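PDB 3WNV: glyoxylate reductase from Paecilomyces sp. J18, which probably catalyses the reduction of glyoxylate to glycolate with a nicotinamide cofactor, as a member of the D-isomer specific 2-hydroxyacid dehydrogenases. Local coordinates for residues G10-V13 against H14-E18; E168-R171 against R172-F176. All blocks are in the same frame, centred on the assembly; numbering follows the deposited sequence.

Contact 1: residues G10-V13 against H14-E18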
ATOM      1  N   GLY A  10       3.997  -7.131 -17.208  1.00 14.90           N
ATOM      2  CA  GLY A  10       3.240  -5.894 -17.172  1.00 15.22           C
ATOM      3  C   GLY A  10       4.016  -4.767 -17.827  1.00 15.60           C
ATOM      4  O   GLY A  10       4.794  -5.011 -18.743  1.00 17.61           O
ATOM      5  N   ASP A  11       3.780  -3.539 -17.360  1.00 13.75           N
ATOM      6  CA  ASP A  11       4.284  -2.351 -18.051  1.00 18.37           C
ATOM      7  C   ASP A  11       5.343  -1.642 -17.209  1.00 13.68           C
ATOM      8  O   ASP A  11       5.313  -1.694 -15.969  1.00 17.34           O
ATOM      9  CB  ASP A  11       3.160  -1.326 -18.277  1.00 24.58           C
ATOM     10  CG  ASP A  11       2.006  -1.854 -19.127  1.00 34.39           C
ATOM     11  OD1 ASP A  11       2.216  -2.724 -20.004  1.00 29.20           O
ATOM     12  OD2 ASP A  11       0.865  -1.362 -18.908  1.00 37.94           O
ATOM     13  N   ILE A  12       6.246  -0.945 -17.901  1.00 13.68           N
ATOM     14  CA  ILE A  12       7.097   0.061 -17.281  1.00 16.03           C
ATOM     15  C   ILE A  12       6.748   1.388 -17.982  1.00 16.05           C
ATOM     16  O   ILE A  12       6.792   1.492 -19.208  1.00 17.03           O
ATOM     17  CB  ILE A  12       8.611  -0.317 -17.391  1.00 14.32           C
ATOM     18  CG1 ILE A  12       8.927  -1.485 -16.421  1.00 15.88           C
ATOM     19  CG2 ILE A  12       9.493   0.879 -17.148  1.00 14.90           C
ATOM     20  CD1 ILE A  12      10.343  -2.084 -16.572  1.00 16.18           C
ATOM     21  N   VAL A  13       6.332   2.357 -17.178  1.00 11.82           N
ATOM     22  CA  VAL A  13       5.725   3.582 -17.683  1.00 13.11           C
ATOM     23  C   VAL A  13       6.751   4.678 -17.822  1.00 16.39           C
ATOM     24  O   VAL A  13       6.786   5.385 -18.842  1.00 18.89           O
ATOM     25  CB  VAL A  13       4.618   4.078 -16.742  1.00 17.85           C
ATOM     26  CG1 VAL A  13       3.963   5.344 -17.318  1.00 15.96           C
ATOM     27  CG2 VAL A  13       3.586   2.982 -16.462  1.00 21.51           C
ATOM     28  N   HIS A  14       7.602   4.830 -16.814  1.00 14.14           N
ATOM     29  CA  HIS A  14       8.452   6.020 -16.750  1.00 14.56           C
ATOM     30  C   HIS A  14       9.920   5.745 -16.995  1.00 22.09           C
ATOM     31  O   HIS A  14      10.672   6.679 -17.266  1.00 19.26           O
ATOM     32  CB  HIS A  14       8.330   6.708 -15.394  1.00 11.95           C
ATOM     33  CG  HIS A  14       6.926   7.019 -15.004  1.00 15.21           C
ATOM     34  ND1 HIS A  14       6.224   8.067 -15.559  1.00 17.51           N
ATOM     35  CD2 HIS A  14       6.087   6.411 -14.131  1.00 15.42           C
ATOM     36  CE1 HIS A  14       5.007   8.094 -15.027  1.00 20.41           C
ATOM     37  NE2 HIS A  14       4.897   7.089 -14.175  1.00 14.62           N
ATOM     38  N   ALA A  15      10.330   4.487 -16.875  1.00 17.56           N
ATOM     39  CA  ALA A  15      11.752   4.172 -16.834  1.00 17.21           C
ATOM     40  C   ALA A  15      12.136   3.169 -17.908  1.00 17.02           C
ATOM     41  O   ALA A  15      13.028   2.337 -17.700  1.00 15.57           O
ATOM     42  CB  ALA A  15      12.125   3.670 -15.479  1.00 14.99           C
ATOM     43  N   ARG A  16      11.475   3.271 -19.069  1.00 15.37           N
ATOM     44  CA  ARG A  16      11.736   2.366 -20.167  1.00 15.52           C
ATOM     45  C   ARG A  16      13.218   2.405 -20.562  1.00 16.28           C
ATOM     46  O   ARG A  16      13.792   1.378 -20.888  1.00 17.66           O
ATOM     47  CB  ARG A  16      10.857   2.691 -21.385  1.00 19.19           C
ATOM     48  CG  ARG A  16       9.414   2.201 -21.289  1.00 18.76           C
ATOM     49  CD  ARG A  16       9.278   0.646 -21.282  1.00 21.50           C
ATOM     50  NE  ARG A  16      10.009  -0.070 -22.339  1.00 25.82           N
ATOM     51  CZ  ARG A  16       9.807  -1.355 -22.661  1.00 27.37           C
ATOM     52  NH1 ARG A  16       8.878  -2.075 -22.052  1.00 27.80           N
ATOM     53  NH2 ARG A  16      10.519  -1.921 -23.607  1.00 29.78           N
ATOM     54  N   ALA A  17      13.835   3.591 -20.549  1.00 19.98           N
ATOM     55  CA  ALA A  17      15.254   3.714 -20.915  1.00 22.40           C
ATOM     56  C   ALA A  17      16.162   2.880 -20.030  1.00 20.73           C
ATOM     57  O   ALA A  17      17.100   2.248 -20.518  1.00 19.43           O
ATOM     58  CB  ALA A  17      15.683   5.149 -20.860  1.00 19.66           C
ATOM     59  N   GLU A  18      15.859   2.876 -18.738  1.00 18.92           N
ATOM     60  CA  GLU A  18      16.651   2.150 -17.743  1.00 18.09           C
ATOM     61  C   GLU A  18      16.459   0.648 -17.911  1.00 16.24           C
ATOM     62  O   GLU A  18      17.395  -0.121 -17.689  1.00 18.24           O
ATOM     63  CB  GLU A  18      16.281   2.607 -16.323  1.00 16.19           C
ATOM     64  CG  GLU A  18      16.855   4.009 -15.941  1.00 24.04           C
ATOM     65  CD  GLU A  18      16.101   5.206 -16.529  1.00 28.27           C
ATOM     66  OE1 GLU A  18      15.018   5.034 -17.140  1.00 23.08           O
ATOM     67  OE2 GLU A  18      16.589   6.354 -16.359  1.00 35.34           O
TER
HETATM   68  O   HOH W   1       6.401  -1.383 -20.692  1.00 28.31           O
HETATM   69  O   HOH W   2       9.636   5.443 -20.051  1.00 25.31           O

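Contact 2: residues E168-R171 against R172-F176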
ATOM      1  N   GLU A 168       6.144   9.901   8.160  1.00 14.27           N
ATOM      2  CA  GLU A 168       5.869  11.037   7.279  1.00 14.49           C
ATOM      3  C   GLU A 168       4.455  11.575   7.528  1.00 12.38           C
ATOM      4  O   GLU A 168       4.234  12.799   7.459  1.00 12.42           O
ATOM      5  CB  GLU A 168       6.026  10.649   5.813  1.00 10.18           C
ATOM      6  CG  GLU A 168       7.435  10.342   5.420  1.00 15.90           C
ATOM      7  CD  GLU A 168       8.387  11.541   5.489  1.00 22.48           C
ATOM      8  OE1 GLU A 168       7.949  12.715   5.549  1.00 19.58           O
ATOM      9  OE2 GLU A 168       9.608  11.300   5.460  1.00 28.61           O
ATOM     10  N   VAL A 169       3.497  10.695   7.796  1.00 11.93           N
ATOM     11  CA  VAL A 169       2.165  11.199   8.222  1.00 12.03           C
ATOM     12  C   VAL A 169       2.273  12.000   9.520  1.00 16.54           C
ATOM     13  O   VAL A 169       1.721  13.113   9.628  1.00 13.51           O
ATOM     14  CB  VAL A 169       1.129  10.094   8.353  1.00 12.58           C
ATOM     15  CG1 VAL A 169      -0.196  10.654   8.901  1.00 11.11           C
ATOM     16  CG2 VAL A 169       0.875   9.443   7.018  1.00  8.77           C
ATOM     17  N   ALA A 170       3.026  11.468  10.485  1.00 13.45           N
ATOM     18  CA  ALA A 170       3.189  12.136  11.783  1.00 13.71           C
ATOM     19  C   ALA A 170       3.840  13.508  11.643  1.00 14.57           C
ATOM     20  O   ALA A 170       3.434  14.456  12.316  1.00 14.83           O
ATOM     21  CB  ALA A 170       3.991  11.264  12.744  1.00 15.06           C
ATOM     22  N   ARG A 171       4.866  13.602  10.792  1.00 13.84           N
ATOM     23  CA  ARG A 171       5.564  14.853  10.549  1.00 13.29           C
ATOM     24  C   ARG A 171       4.576  15.897  10.017  1.00 14.12           C
ATOM     25  O   ARG A 171       4.541  17.044  10.476  1.00 15.68           O
ATOM     26  CB  ARG A 171       6.698  14.632   9.538  1.00 15.69           C
ATOM     27  CG  ARG A 171       7.559  15.885   9.241  1.00 23.42           C
ATOM     28  CD  ARG A 171       8.660  15.592   8.181  1.00 41.69           C
ATOM     29  NE  ARG A 171       9.033  14.169   8.115  1.00 46.31           N
ATOM     30  CZ  ARG A 171       9.670  13.482   9.074  1.00 50.97           C
ATOM     31  NH1 ARG A 171      10.013  14.068  10.216  1.00 53.60           N
ATOM     32  NH2 ARG A 171       9.950  12.193   8.897  1.00 49.40           N
ATOM     33  N   ARG A 172       3.741  15.501   9.073  1.00 12.34           N
ATOM     34  CA  ARG A 172       2.745  16.444   8.554  1.00 10.37           C
ATOM     35  C   ARG A 172       1.728  16.796   9.617  1.00 10.75           C
ATOM     36  O   ARG A 172       1.443  17.985   9.842  1.00 11.70           O
ATOM     37  CB  ARG A 172       2.051  15.841   7.342  1.00  7.69           C
ATOM     38  CG  ARG A 172       2.931  15.809   6.076  1.00  9.51           C
ATOM     39  CD  ARG A 172       2.536  14.644   5.166  1.00  9.92           C
ATOM     40  NE  ARG A 172       3.349  14.639   3.934  1.00 12.01           N
ATOM     41  CZ  ARG A 172       4.640  14.289   3.861  1.00 13.87           C
ATOM     42  NH1 ARG A 172       5.339  13.888   4.943  1.00 13.15           N
ATOM     43  NH2 ARG A 172       5.243  14.361   2.681  1.00 16.65           N
ATOM     44  N   ALA A 173       1.169  15.768  10.259  1.00 10.00           N
ATOM     45  CA  ALA A 173       0.113  15.980  11.250  1.00  9.49           C
ATOM     46  C   ALA A 173       0.547  16.866  12.413  1.00 12.02           C
ATOM     47  O   ALA A 173      -0.260  17.627  12.932  1.00 12.16           O
ATOM     48  CB  ALA A 173      -0.391  14.650  11.779  1.00 10.93           C
ATOM     49  N   ARG A 174       1.802  16.766  12.848  1.00 12.21           N
ATOM     50  CA  ARG A 174       2.283  17.664  13.884  1.00 17.34           C
ATOM     51  C   ARG A 174       2.239  19.139  13.472  1.00 19.27           C
ATOM     52  O   ARG A 174       1.990  20.021  14.313  1.00 14.51           O
ATOM     53  CB  ARG A 174       3.713  17.289  14.334  1.00 16.16           C
ATOM     54  CG  ARG A 174       3.711  16.305  15.485  1.00 22.86           C
ATOM     55  CD  ARG A 174       5.131  16.023  16.038  1.00 30.30           C
ATOM     56  NE  ARG A 174       5.900  15.339  15.028  1.00 34.87           N
ATOM     57  CZ  ARG A 174       6.106  14.023  14.982  1.00 29.19           C
ATOM     58  NH1 ARG A 174       5.655  13.198  15.933  1.00 27.75           N
ATOM     59  NH2 ARG A 174       6.794  13.541  13.977  1.00 28.41           N
ATOM     60  N   ALA A 175       2.512  19.403  12.201  1.00 14.51           N
ATOM     61  CA  ALA A 175       2.467  20.767  11.688  1.00 14.70           C
ATOM     62  C   ALA A 175       1.036  21.293  11.672  1.00 13.49           C
ATOM     63  O   ALA A 175       0.829  22.524  11.680  1.00 15.04           O
ATOM     64  CB  ALA A 175       3.111  20.854  10.311  1.00 11.86           C
ATOM     65  N   PHE A 176       0.064  20.376  11.697  1.00 12.59           N
ATOM     66  CA  PHE A 176      -1.359  20.733  11.824  1.00 17.67           C
ATOM     67  C   PHE A 176      -1.773  20.852  13.290  1.00 15.53           C
ATOM     68  O   PHE A 176      -2.941  21.070  13.581  1.00 14.36           O
ATOM     69  CB  PHE A 176      -2.289  19.742  11.090  1.00 12.98           C
ATOM     70  CG  PHE A 176      -2.236  19.830   9.588  1.00 11.48           C
ATOM     71  CD1 PHE A 176      -1.104  19.429   8.889  1.00 16.36           C
ATOM     72  CD2 PHE A 176      -3.333  20.269   8.868  1.00 16.84           C
ATOM     73  CE1 PHE A 176      -1.048  19.503   7.511  1.00 14.25           C
ATOM     74  CE2 PHE A 176      -3.285  20.349   7.478  1.00 19.67           C
ATOM     75  CZ  PHE A 176      -2.152  19.964   6.794  1.00 18.38           C
TER

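Contact 1: residues G10-V13 against H14-E18
Ile12 and Val13 meet His14, Ala15 and Arg16 in a local turn that leads from strand 5-9 into helix 16-21. The strand belongs to the five-stranded parallel sheet, and Ala15 is the N-cap of the helix. No direct hydrogen bond crosses the turn. Within it, carbon packing and two bridging waters join the two sides.

Val13 and His14 lie side by side and point the same way. The methyl CG1 of Val13 sits over one face of the imidazole, 3.7 Å from the ring centroid and 11° off the ring normal. This is a CH-pi contact. With chi1 at -178°, Val13 turns CG1 away from its own N and over the imidazole. NE2 of the ring is hydrogen-bonded to Gln300 OE1 of helix 297-317. Putting an alanine at His14 would probably leave Gln300 without this partner and Val13 CG1 without the ring face it rests on.

Ile12 packs against the start of the helix. Its CG2 lies 4.2 Å from CB of Ala15. The carbonyl O of Ile12 is 3.3 Å from CD of Arg16, whose chain is bent at chi2 and chi3. These bends bring NH1 back to the water held by Ile12 N. That water accepts from Ile12 N and, at 2.9 Å, from Arg16 NH1. A second water accepts from Arg16 N at 3.0 Å and donates to Val13 O. Arg16 NH2 forms salt bridges with Glu20 and Glu30.

The carboxylate of Glu304 takes hydrogen bonds from the backbone N of both Val13 and His14. The turn is therefore tied to helix 297-317 through backbone and side chain, while water bridges its own polar groups.

Contact 2: residues E168-R171 against R172-F176
Glu168 and Arg172 form an i to i+4 salt bridge along helix 164-175, and Arg171 extends it into a network. Arg172 NH1 donates to Glu168 OE1 at 2.9 Å. The oxygen uses its anti lone pair and lies close to the guanidinium plane, at its edge. The carboxylate and guanidinium planes are 82° apart. OE1 also accepts from Arg171 NE at 3.1 Å, and this donor comes from above the carboxylate plane.

The carbonyl O of Glu168 is gripped twice as well. Arg172 N gives the helical bond at 3.2 Å. Arg172 NH1 reaches the same oxygen at 3.0 Å, from the opposite face of the carbonyl plane. Arg172 runs extended from CG to NE (chi3 178°), and chi4 of 73° turns NH1 toward Glu168. Its NE pairs with Asp117 and its NH2 with Asn113, both on helix 112-127.

Ala173 N to Val169 O, at 2.8 Å, and Arg174 N to Ala170 O, at 2.9 Å, continue the helix. Ala170 O lies 3.6 Å above one face of the Arg174 guanidinium, offset toward the rim.

Arg171 NH1 has a salt bridge to Asp194. All three nitrogens of the Arg172 guanidinium thus have acceptors. Its bonds to Glu168 on one helix and to Asp117 and Asn113 on another hold its rotation, and the two carboxylates probably balance its charge.

Contact 1 and contact 2 do not touch. Their centres are 33 Å apart and their nearest atoms about 18 Å. Each belongs to a different parallel sheet. Contact 1 follows strand 5-9 of the five-stranded sheet. Contact 2 lies on the helix of the beta-alpha-beta unit 156-160, 164-175 and 179-183 in the seven-stranded sheet, in the NAD-binding domain. Contact 2 adjoins the probable cofactor motif: Val169 touches the glycine-rich GxGxxG turn (Gly161, Gly163, Gly166), which probably holds the cofactor's pyrophosphate, as in other Rossmann folds. Both reach a long helix elsewhere in the chain, 297-317 for residues 10-18 and 112-127 for residues 168-176.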